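Local coordinates for alpha-L-rhamnosidase (Aspergillus terreus, PDB 6GSZ), which probably hydrolyses terminal non-reducing alpha-L-rhamnose residues in alpha-L-rhamnosides, as a calcium-binding, N-glycosylated glycoside hydrolase, at residues R130-K136 with S250-G256; L156-N162 with N198-V204; T595-V601 with A652-G658. One frame throughout, in Å; residues are numbered along the deposited sequence.

Interaction 1 of 3, residues R130-K136 with S250-G256. With ACT (acetate ion), chain B.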
loop_
_atom_site.group_PDB
_atom_site.type_symbol
_atom_site.label_atom_id
_atom_site.label_comp_id
_atom_site.label_asym_id
_atom_site.label_seq_id
_atom_site.Cartn_x
_atom_site.Cartn_y
_atom_site.Cartn_z
ATOM N N ARG A 130 -7.570 9.330 -26.370
ATOM C CA ARG A 130 -6.299 8.972 -26.973
ATOM C C ARG A 130 -5.188 9.821 -26.346
ATOM O O ARG A 130 -5.349 11.031 -26.198
ATOM C CB ARG A 130 -6.360 9.224 -28.478
ATOM C CG ARG A 130 -5.072 8.792 -29.157
ATOM C CD ARG A 130 -5.297 8.650 -30.636
ATOM N NE ARG A 130 -4.049 8.286 -31.317
ATOM C CZ ARG A 130 -3.940 8.304 -32.644
ATOM N NH1 ARG A 130 -5.016 8.554 -33.383
ATOM N NH2 ARG A 130 -2.759 8.054 -33.206
ATOM N N PRO A 131 -4.049 9.241 -25.918
ATOM C CA PRO A 131 -2.999 10.046 -25.307
ATOM C C PRO A 131 -2.497 11.155 -26.226
ATOM O O PRO A 131 -2.524 11.013 -27.488
ATOM C CB PRO A 131 -1.911 9.009 -25.015
ATOM C CG PRO A 131 -2.724 7.772 -24.731
ATOM C CD PRO A 131 -3.762 7.793 -25.822
ATOM N N ILE A 132 -2.044 12.246 -25.623
ATOM C CA ILE A 132 -1.538 13.402 -26.320
ATOM C C ILE A 132 -0.057 13.585 -26.011
ATOM O O ILE A 132 0.334 13.493 -24.826
ATOM C CB ILE A 132 -2.333 14.658 -25.943
ATOM C CG1 ILE A 132 -3.800 14.509 -26.353
ATOM C CG2 ILE A 132 -1.638 15.892 -26.470
ATOM C CD1 ILE A 132 -4.047 14.523 -27.811
ATOM N N GLN A 133 0.760 13.805 -27.032
ATOM C CA GLN A 133 2.129 14.194 -26.941
ATOM C C GLN A 133 2.196 15.715 -26.907
ATOM O O GLN A 133 1.609 16.366 -27.760
ATOM C CB GLN A 133 2.946 13.636 -28.104
ATOM C CG GLN A 133 2.976 12.107 -28.170
ATOM C CD GLN A 133 3.624 11.551 -29.416
ATOM O OE1 GLN A 133 4.190 10.478 -29.402
ATOM N NE2 GLN A 133 3.473 12.224 -30.557
ATOM N N PHE A 134 2.978 16.266 -25.988
ATOM C CA PHE A 134 3.224 17.676 -25.845
ATOM C C PHE A 134 4.720 17.904 -25.976
ATOM O O PHE A 134 5.502 17.137 -25.434
ATOM C CB PHE A 134 2.823 18.154 -24.454
ATOM C CG PHE A 134 1.347 18.097 -24.151
ATOM C CD1 PHE A 134 0.527 19.182 -24.405
ATOM C CD2 PHE A 134 0.773 16.982 -23.555
ATOM C CE1 PHE A 134 -0.837 19.140 -24.143
ATOM C CE2 PHE A 134 -0.594 16.931 -23.286
ATOM C CZ PHE A 134 -1.397 18.023 -23.552
ATOM N N ARG A 135 5.126 18.952 -26.715
ATOM C CA ARG A 135 6.540 19.181 -26.846
ATOM C C ARG A 135 6.879 20.680 -26.833
ATOM O O ARG A 135 6.087 21.539 -27.196
ATOM C CB ARG A 135 7.119 18.537 -28.111
ATOM C CG ARG A 135 6.842 19.274 -29.410
ATOM C CD ARG A 135 7.348 18.510 -30.634
ATOM N NE ARG A 135 8.753 18.172 -30.590
ATOM C CZ ARG A 135 9.773 18.961 -30.886
ATOM N NH1 ARG A 135 9.556 20.177 -31.398
ATOM N NH2 ARG A 135 11.012 18.490 -30.719
ATOM N N LYS A 136 8.122 20.935 -26.432
ATOM C CA LYS A 136 8.706 22.275 -26.333
ATOM C C LYS A 136 10.218 22.167 -26.560
ATOM O O LYS A 136 10.875 21.266 -26.036
ATOM C CB LYS A 136 8.387 22.833 -24.938
ATOM C CG LYS A 136 9.066 24.143 -24.558
ATOM C CD LYS A 136 8.565 25.346 -25.261
ATOM C CE LYS A 136 8.964 26.627 -24.556
ATOM N NZ LYS A 136 8.543 27.828 -25.303
ATOM N N SER A 250 2.801 28.131 -25.846
ATOM C CA SER A 250 3.895 28.011 -26.829
ATOM C C SER A 250 4.239 26.559 -27.211
ATOM O O SER A 250 5.009 26.342 -28.154
ATOM C CB SER A 250 5.153 28.755 -26.436
ATOM O OG SER A 250 5.800 28.095 -25.348
ATOM N N TRP A 251 3.729 25.577 -26.455
ATOM C CA TRP A 251 3.993 24.191 -26.759
ATOM C C TRP A 251 3.156 23.752 -27.961
ATOM O O TRP A 251 2.156 24.377 -28.286
ATOM C CB TRP A 251 3.712 23.360 -25.498
ATOM C CG TRP A 251 4.637 23.524 -24.336
ATOM C CD1 TRP A 251 5.080 24.686 -23.760
ATOM C CD2 TRP A 251 5.206 22.445 -23.603
ATOM N NE1 TRP A 251 5.866 24.403 -22.679
ATOM C CE2 TRP A 251 5.976 23.041 -22.584
ATOM C CE3 TRP A 251 5.189 21.045 -23.723
ATOM C CZ2 TRP A 251 6.658 22.269 -21.645
ATOM C CZ3 TRP A 251 5.861 20.294 -22.775
ATOM C CH2 TRP A 251 6.625 20.912 -21.790
ATOM N N LYS A 252 3.575 22.642 -28.534
ATOM C CA LYS A 252 2.822 21.982 -29.601
ATOM C C LYS A 252 2.403 20.591 -29.161
ATOM O O LYS A 252 2.944 20.038 -28.190
ATOM C CB LYS A 252 3.635 21.879 -30.882
ATOM C CG LYS A 252 4.012 23.233 -31.491
ATOM C CD LYS A 252 4.504 23.076 -32.922
ATOM C CE LYS A 252 5.118 24.307 -33.514
ATOM N NZ LYS A 252 5.386 24.016 -34.935
ATOM N N SER A 253 1.404 20.031 -29.821
ATOM C CA SER A 253 0.807 18.762 -29.419
ATOM C C SER A 253 0.433 17.909 -30.629
ATOM O O SER A 253 0.225 18.394 -31.762
ATOM C CB SER A 253 -0.432 18.995 -28.559
ATOM O OG SER A 253 -1.424 19.692 -29.294
ATOM N N SER A 254 0.334 16.615 -30.427
ATOM C CA SER A 254 -0.055 15.648 -31.486
ATOM C C SER A 254 -0.451 14.339 -30.832
ATOM O O SER A 254 0.080 13.988 -29.772
ATOM C CB SER A 254 1.124 15.385 -32.386
ATOM O OG SER A 254 0.810 14.471 -33.407
ATOM N N THR A 255 -1.301 13.548 -31.469
ATOM C CA THR A 255 -1.403 12.168 -31.164
ATOM C C THR A 255 -0.129 11.446 -31.588
ATOM O O THR A 255 0.685 11.970 -32.358
ATOM C CB THR A 255 -2.618 11.532 -31.837
ATOM O OG1 THR A 255 -2.463 11.713 -33.252
ATOM C CG2 THR A 255 -3.907 12.108 -31.308
ATOM N N GLY A 256 0.026 10.221 -31.081
ATOM C CA GLY A 256 1.163 9.407 -31.404
ATOM C C GLY A 256 0.783 7.938 -31.532
ATOM O O GLY A 256 -0.365 7.618 -31.832
HETATM C C ACT B . -3.830 14.622 -34.206
HETATM O O ACT B . -2.869 15.133 -33.483
HETATM O OXT ACT B . -3.795 13.472 -34.768
HETATM C CH3 ACT B . -5.159 15.199 -34.316
HETATM O O HOH W 1 -1.333 9.081 -28.833
HETATM O O HOH W 2 7.506 27.352 -28.186
#

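Interaction 2 of 3, residues L156-N162 with N198-V204. With CA (calcium ion), chain C.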
loop_
_atom_site.group_PDB
_atom_site.type_symbol
_atom_site.label_atom_id
_atom_site.label_comp_id
_atom_site.label_asym_id
_atom_site.label_seq_id
_atom_site.Cartn_x
_atom_site.Cartn_y
_atom_site.Cartn_z
ATOM N N LEU A 156 -2.172 10.945 -16.521
ATOM C CA LEU A 156 -0.881 10.343 -16.156
ATOM C C LEU A 156 0.148 10.798 -17.173
ATOM O O LEU A 156 -0.239 11.055 -18.344
ATOM C CB LEU A 156 -0.999 8.824 -16.168
ATOM C CG LEU A 156 -2.005 8.225 -15.170
ATOM C CD1 LEU A 156 -2.194 6.710 -15.414
ATOM C CD2 LEU A 156 -1.632 8.509 -13.706
ATOM N N TYR A 157 1.416 10.884 -16.823
ATOM C CA TYR A 157 2.415 11.408 -17.734
ATOM C C TYR A 157 3.645 10.508 -17.805
ATOM O O TYR A 157 4.029 9.828 -16.840
ATOM C CB TYR A 157 2.831 12.853 -17.406
ATOM C CG TYR A 157 3.622 12.905 -16.137
ATOM C CD1 TYR A 157 3.003 13.021 -14.904
ATOM C CD2 TYR A 157 5.019 12.764 -16.168
ATOM C CE1 TYR A 157 3.747 12.991 -13.731
ATOM C CE2 TYR A 157 5.761 12.699 -14.998
ATOM C CZ TYR A 157 5.117 12.811 -13.789
ATOM O OH TYR A 157 5.881 12.680 -12.655
ATOM N N GLU A 158 4.353 10.610 -18.928
ATOM C CA GLU A 158 5.699 10.100 -19.108
ATOM C C GLU A 158 6.490 11.181 -19.832
ATOM O O GLU A 158 6.133 11.528 -20.972
ATOM C CB GLU A 158 5.730 8.824 -19.935
ATOM C CG GLU A 158 7.096 8.249 -20.147
ATOM C CD GLU A 158 7.073 6.830 -20.722
ATOM O OE1 GLU A 158 5.980 6.340 -21.106
ATOM O OE2 GLU A 158 8.128 6.203 -20.751
ATOM N N ALA A 159 7.541 11.713 -19.226
ATOM C CA ALA A 159 8.350 12.791 -19.761
ATOM C C ALA A 159 9.706 12.296 -20.254
ATOM O O ALA A 159 10.290 11.354 -19.724
ATOM C CB ALA A 159 8.565 13.885 -18.743
ATOM N N ARG A 160 10.172 12.942 -21.330
ATOM C CA ARG A 160 11.490 12.676 -21.913
ATOM C C ARG A 160 12.178 14.024 -22.147
ATOM O O ARG A 160 11.548 14.983 -22.634
ATOM C CB ARG A 160 11.380 11.936 -23.251
ATOM C CG ARG A 160 10.565 10.651 -23.206
ATOM C CD ARG A 160 10.544 9.823 -24.475
ATOM N NE ARG A 160 11.832 9.146 -24.605
ATOM C CZ ARG A 160 12.185 8.029 -23.959
ATOM N NH1 ARG A 160 11.332 7.432 -23.142
ATOM N NH2 ARG A 160 13.394 7.513 -24.143
ATOM N N ILE A 161 13.482 14.099 -21.883
ATOM C CA ILE A 161 14.255 15.271 -22.196
ATOM C C ILE A 161 15.394 14.823 -23.105
ATOM O O ILE A 161 16.171 13.924 -22.741
ATOM C CB ILE A 161 14.797 15.976 -20.954
ATOM C CG1 ILE A 161 13.650 16.636 -20.195
ATOM C CG2 ILE A 161 15.865 17.005 -21.334
ATOM C CD1 ILE A 161 14.071 17.157 -18.800
ATOM N N ASN A 162 15.451 15.372 -24.331
ATOM C CA ASN A 162 16.437 14.927 -25.325
ATOM C C ASN A 162 16.419 13.394 -25.500
ATOM O O ASN A 162 17.476 12.747 -25.507
ATOM C CB ASN A 162 17.821 15.468 -24.973
ATOM C CG ASN A 162 17.846 16.974 -24.821
ATOM O OD1 ASN A 162 17.293 17.687 -25.665
ATOM N ND2 ASN A 162 18.515 17.506 -23.808
ATOM N N ASN A 198 17.726 22.253 -26.505
ATOM C CA ASN A 198 17.166 21.112 -25.777
ATOM C C ASN A 198 15.699 20.940 -26.183
ATOM O O ASN A 198 15.052 21.908 -26.615
ATOM C CB ASN A 198 17.229 21.298 -24.259
ATOM C CG ASN A 198 18.636 21.234 -23.696
ATOM O OD1 ASN A 198 19.070 20.166 -23.224
ATOM N ND2 ASN A 198 19.356 22.364 -23.730
ATOM N N ALA A 199 15.168 19.739 -25.947
ATOM C CA ALA A 199 13.754 19.515 -26.115
ATOM C C ALA A 199 13.210 18.706 -24.945
ATOM O O ALA A 199 13.927 17.874 -24.407
ATOM C CB ALA A 199 13.461 18.795 -27.414
ATOM N N ILE A 200 11.942 18.972 -24.618
ATOM C CA ILE A 200 11.165 18.163 -23.668
ATOM C C ILE A 200 9.923 17.686 -24.403
ATOM O O ILE A 200 9.269 18.479 -25.126
ATOM C CB ILE A 200 10.851 18.923 -22.373
ATOM C CG1 ILE A 200 10.016 18.061 -21.437
ATOM C CG2 ILE A 200 10.165 20.241 -22.625
ATOM C CD1 ILE A 200 10.046 18.516 -19.991
ATOM N N GLY A 201 9.622 16.398 -24.259
ATOM C CA GLY A 201 8.384 15.821 -24.756
ATOM C C GLY A 201 7.680 15.077 -23.628
ATOM O O GLY A 201 8.334 14.380 -22.829
ATOM N N VAL A 202 6.364 15.211 -23.527
ATOM C CA VAL A 202 5.613 14.530 -22.476
ATOM C C VAL A 202 4.386 13.880 -23.119
ATOM O O VAL A 202 3.648 14.549 -23.896
ATOM C CB VAL A 202 5.147 15.486 -21.359
ATOM C CG1 VAL A 202 4.520 14.673 -20.220
ATOM C CG2 VAL A 202 6.299 16.333 -20.824
ATOM N N THR A 203 4.152 12.612 -22.842
ATOM C CA THR A 203 2.939 11.956 -23.239
ATOM C C THR A 203 1.991 11.906 -22.060
ATOM O O THR A 203 2.428 11.523 -20.947
ATOM C CB THR A 203 3.168 10.541 -23.763
ATOM O OG1 THR A 203 4.127 10.558 -24.824
ATOM C CG2 THR A 203 1.873 9.925 -24.257
ATOM N N VAL A 204 0.736 12.295 -22.249
ATOM C CA VAL A 204 -0.293 12.288 -21.238
ATOM C C VAL A 204 -1.399 11.330 -21.632
ATOM O O VAL A 204 -1.912 11.426 -22.725
ATOM C CB VAL A 204 -0.861 13.677 -20.933
ATOM C CG1 VAL A 204 -2.009 13.643 -19.919
ATOM C CG2 VAL A 204 0.243 14.607 -20.459
HETATM CA CA CA C . 5.641 4.084 -21.527
HETATM O O HOH W 3 6.616 10.354 -23.557
HETATM O O HOH W 4 6.322 4.692 -23.317
HETATM O O HOH W 5 6.492 2.090 -22.059
#

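Interaction 3 of 3, residues T595-V601 with A652-G658. With NAG (2-acetamido-2-deoxy-beta-D-glucopyranose), chain E.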
loop_
_atom_site.group_PDB
_atom_site.type_symbol
_atom_site.label_atom_id
_atom_site.label_comp_id
_atom_site.label_asym_id
_atom_site.label_seq_id
_atom_site.Cartn_x
_atom_site.Cartn_y
_atom_site.Cartn_z
ATOM N N THR A 595 -24.039 -15.198 8.744
ATOM C CA THR A 595 -24.609 -15.961 9.865
ATOM C C THR A 595 -24.607 -15.166 11.179
ATOM O O THR A 595 -25.156 -15.636 12.190
ATOM C CB THR A 595 -23.903 -17.311 10.063
ATOM O OG1 THR A 595 -22.538 -17.059 10.398
ATOM C CG2 THR A 595 -23.996 -18.214 8.847
ATOM N N THR A 596 -23.953 -14.016 11.194
ATOM C CA THR A 596 -23.910 -13.137 12.357
ATOM C C THR A 596 -24.694 -11.859 12.057
ATOM O O THR A 596 -24.503 -11.260 10.997
ATOM C CB THR A 596 -22.462 -12.759 12.721
ATOM O OG1 THR A 596 -21.671 -13.952 12.769
ATOM C CG2 THR A 596 -22.372 -12.052 14.058
ATOM N N ASN A 597 -25.560 -11.447 12.969
ATOM C CA ASN A 597 -26.388 -10.251 12.826
ATOM C C ASN A 597 -25.509 -9.024 12.521
ATOM O O ASN A 597 -24.489 -8.769 13.186
ATOM C CB ASN A 597 -27.254 -10.041 14.062
ATOM C CG ASN A 597 -28.142 -8.833 13.973
ATOM O OD1 ASN A 597 -27.691 -7.700 14.167
ATOM N ND2 ASN A 597 -29.393 -9.078 13.620
ATOM N N LYS A 598 -25.927 -8.243 11.513
ATOM C CA LYS A 598 -25.149 -7.105 11.035
ATOM C C LYS A 598 -24.987 -6.028 12.107
ATOM O O LYS A 598 -23.978 -5.309 12.092
ATOM C CB LYS A 598 -25.788 -6.492 9.772
ATOM C CG LYS A 598 -25.724 -7.377 8.559
ATOM C CD LYS A 598 -26.443 -6.775 7.372
ATOM C CE LYS A 598 -26.153 -7.554 6.118
ATOM N NZ LYS A 598 -26.344 -6.736 4.911
ATOM N N TYR A 599 -25.978 -5.890 12.991
ATOM C CA TYR A 599 -25.962 -4.863 14.045
ATOM C C TYR A 599 -25.159 -5.336 15.262
ATOM O O TYR A 599 -24.547 -4.481 15.926
ATOM C CB TYR A 599 -27.395 -4.388 14.367
ATOM C CG TYR A 599 -28.061 -3.870 13.122
ATOM C CD1 TYR A 599 -27.621 -2.718 12.490
ATOM C CD2 TYR A 599 -29.050 -4.605 12.510
ATOM C CE1 TYR A 599 -28.160 -2.294 11.285
ATOM C CE2 TYR A 599 -29.615 -4.181 11.318
ATOM C CZ TYR A 599 -29.153 -3.041 10.697
ATOM O OH TYR A 599 -29.683 -2.667 9.495
ATOM N N LEU A 600 -25.142 -6.643 15.539
ATOM C CA LEU A 600 -24.237 -7.159 16.588
ATOM C C LEU A 600 -22.801 -6.827 16.161
ATOM O O LEU A 600 -22.002 -6.257 16.926
ATOM C CB LEU A 600 -24.443 -8.661 16.719
ATOM C CG LEU A 600 -23.666 -9.405 17.815
ATOM C CD1 LEU A 600 -24.342 -10.766 18.017
ATOM C CD2 LEU A 600 -22.205 -9.612 17.424
ATOM N N VAL A 601 -22.497 -7.115 14.881
ATOM C CA VAL A 601 -21.169 -6.826 14.332
ATOM C C VAL A 601 -20.874 -5.323 14.404
ATOM O O VAL A 601 -19.799 -4.890 14.853
ATOM C CB VAL A 601 -21.007 -7.358 12.892
ATOM C CG1 VAL A 601 -19.731 -6.885 12.223
ATOM C CG2 VAL A 601 -21.040 -8.876 12.861
ATOM N N ALA A 652 -26.166 -13.655 20.960
ATOM C CA ALA A 652 -27.364 -13.788 20.132
ATOM C C ALA A 652 -27.093 -14.738 18.947
ATOM O O ALA A 652 -27.956 -15.547 18.583
ATOM C CB ALA A 652 -27.823 -12.428 19.658
ATOM N N ASN A 653 -25.892 -14.648 18.377
ATOM C CA ASN A 653 -25.410 -15.597 17.354
ATOM C C ASN A 653 -24.100 -16.228 17.833
ATOM O O ASN A 653 -23.074 -15.559 17.932
ATOM C CB ASN A 653 -25.208 -14.916 15.992
ATOM C CG ASN A 653 -26.372 -14.048 15.594
ATOM O OD1 ASN A 653 -26.175 -12.884 15.318
ATOM N ND2 ASN A 653 -27.581 -14.613 15.583
ATOM N N GLU A 654 -24.143 -17.535 18.103
ATOM C CA GLU A 654 -22.967 -18.285 18.541
ATOM C C GLU A 654 -22.206 -18.816 17.316
ATOM O O GLU A 654 -22.256 -19.974 16.961
ATOM C CB GLU A 654 -23.397 -19.408 19.485
ATOM C CG GLU A 654 -23.831 -18.936 20.866
ATOM C CD GLU A 654 -22.704 -18.840 21.895
ATOM O OE1 GLU A 654 -21.942 -19.801 21.985
ATOM O OE2 GLU A 654 -22.573 -17.748 22.556
ATOM N N THR A 655 -21.518 -17.880 16.668
ATOM C CA THR A 655 -20.750 -18.067 15.458
ATOM C C THR A 655 -19.313 -17.629 15.721
ATOM O O THR A 655 -19.011 -17.013 16.752
ATOM C CB THR A 655 -21.324 -17.217 14.328
ATOM O OG1 THR A 655 -21.261 -15.830 14.708
ATOM C CG2 THR A 655 -22.754 -17.604 14.003
ATOM N N GLN A 656 -18.409 -17.990 14.821
ATOM C CA GLN A 656 -17.032 -17.608 14.988
ATOM C C GLN A 656 -16.927 -16.089 15.154
ATOM O O GLN A 656 -16.230 -15.619 16.054
ATOM C CB GLN A 656 -16.167 -18.157 13.865
ATOM C CG GLN A 656 -16.018 -19.664 13.924
ATOM C CD GLN A 656 -15.063 -20.198 12.888
ATOM O OE1 GLN A 656 -14.139 -19.503 12.444
ATOM N NE2 GLN A 656 -15.310 -21.445 12.483
ATOM N N THR A 657 -17.554 -15.317 14.252
ATOM C CA THR A 657 -17.476 -13.854 14.377
ATOM C C THR A 657 -18.257 -13.339 15.600
ATOM O O THR A 657 -17.797 -12.412 16.297
ATOM C CB THR A 657 -17.955 -13.179 13.093
ATOM O OG1 THR A 657 -17.031 -13.553 12.075
ATOM C CG2 THR A 657 -18.042 -11.678 13.202
ATOM N N GLY A 658 -19.443 -13.900 15.837
ATOM C CA GLY A 658 -20.286 -13.454 16.930
ATOM C C GLY A 658 -19.659 -13.609 18.318
ATOM O O GLY A 658 -19.925 -12.767 19.196
HETATM C C1 NAG E . -28.765 -13.849 15.253
HETATM C C2 NAG E . -29.752 -14.635 14.436
HETATM C C3 NAG E . -31.044 -13.840 14.215
HETATM C C4 NAG E . -31.614 -13.220 15.488
HETATM C C5 NAG E . -30.495 -12.412 16.179
HETATM C C6 NAG E . -30.921 -11.692 17.462
HETATM C C7 NAG E . -28.687 -13.985 12.265
HETATM C C8 NAG E . -28.107 -14.499 11.003
HETATM N N2 NAG E . -29.108 -14.940 13.163
HETATM O O3 NAG E . -31.957 -14.710 13.608
HETATM O O4 NAG E . -32.552 -12.221 15.090
HETATM O O5 NAG E . -29.397 -13.285 16.416
HETATM O O6 NAG E . -31.428 -12.660 18.384
HETATM O O7 NAG E . -28.745 -12.747 12.392
#

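Interaction 1 of 3, residues R130-K136 with S250-G256
Strands 132-136 and 252-254 pair antiparallel, 4.7 Å apart between axes and 155° between directions. Gln133 with Ser254 and Arg135 with Lys252 are hydrogen-bonded pairs, Gln133 N to Ser254 O and Arg135 N to Lys252 O both measuring 2.8 Å; Phe134 and Ser253 form the non-hydrogen-bonded pair between them. Side chains clasp both ends. At one, Arg130 NH2 donates to Gly256 O (2.8 Å) while Thr255 CB lies over a face of the guanidinium, and a water joins Pro131 O to Gly256 N. Thr255 OG1 also holds an acetate, probably from the crystallisation liquor (2.7 Å to OXT). At the other, Lys136 CB sits 3.5 Å from the centroid of the five-membered ring of Trp251, a CH-pi contact, and Lys136 NZ reaches Ser250 OG at 2.8 Å; that hydroxyl also bonds Asp248. Phe134 CB meets Trp251 CE3 at 3.8 Å, on the face covered by Ile117. Through its backbone Ser253 also bonds Leu289, yet 252-254 is the outermost strand of a five-stranded antiparallel sheet, next to 132-140.

Interaction 2 of 3, residues L156-N162 with N198-V204
Val202 is set between Tyr157 and Ala159 on one face of this antiparallel pairing (161° between strand directions, Arg160 N to Gly201 O 2.8 Å), and Gly201 lies beside Arg160 on the other. Val202 CG1 is 3.8 Å from Tyr157 CB and its CG2 3.9 Å from Ala159 CB. At the non-hydrogen-bonded pair Ala159-Val202 the CA atoms are 4.2 Å apart, and the methyl of Ala159 leaves room for Val202. Ile161 CG1 meets Ile200 CD1 at 4.1 Å. Ile151 and Leu149 of strand 144-154, from a second sheet, cover this apolar relief, so the strands form one layer of a beta sandwich, consistent with a galactose-binding-like domain. The other face is polar and more open. Gly201 leaves a hollow opposite Arg160, whose guanidinium pairs with Asp163, and a water bridges Glu158 O and Thr203 OG1. Glu158 OE1 binds calcium at 2.3 Å, with Ser392 as a further ligand, while OE2 pairs with Arg165. At the strand end Asn162 ND2 reaches Asn198 OD1 at 2.8 Å.

Interaction 3 of 3, residues T595-V601 with A652-G658
A glycosylated asparagine doubles as a bracket between two helix starts: Asn653 ND2 carries N-acetylglucosamine through a 1.4 Å bond to C1, while its OD1 accepts from Asn597 N at 2.8 Å. The sugar lies against the same backbone, its methyl C8 3.4 Å from Thr595 O. Both segments lead into helices of the six-hairpin glycosidase domain, the catalytic (alpha/alpha)6 barrel of this family, and both helices are N-capped. Asn597 OD1 receives Tyr599 N (2.8 Å) and Leu600 N (3.1 Å); Thr655 OG1 receives Gly658 N at 2.9 Å. Asn653-Glu654-Thr655 is an Asn-X-Thr sequon, so Thr655 is both sequon threonine and N-cap. The second cap is tied to the first segment as well, since Thr655 OG1 donates to Thr596 OG1 at 2.7 Å, serving its own helix and the neighbouring segment at once. Apolar contact is modest: Leu600 CD1 touches Ala652 CB at 4.2 Å, with Trp644 of helix 623-644 against both residues. Separately, the methyls Val601 CG2 and Thr657 CG2 approach to 4.1 Å.

Long-range contacts can build one layer or mark separate domains, and this chain does both. Interactions 1 and 2, with centres about 9 Å apart, belong to one antiparallel sheet, ordered 164-165, 156-161, 196-205, 132-140, 252-254; probable hydrogen bonds link Phe134 N to Val202 O (2.8 Å) and Ile132 O to Val204 N (2.9 Å). Along the chain, both segments of interaction 2 fall between those of interaction 1. Interaction 3 comes later, in the helical glycosidase domain on the opposite side of the chain's centre, its centre about 57 and 55 Å from those of interactions 1 and 2. Calcium-bearing sheet and glycosylated helix starts are thus distant features of a multidomain enzyme.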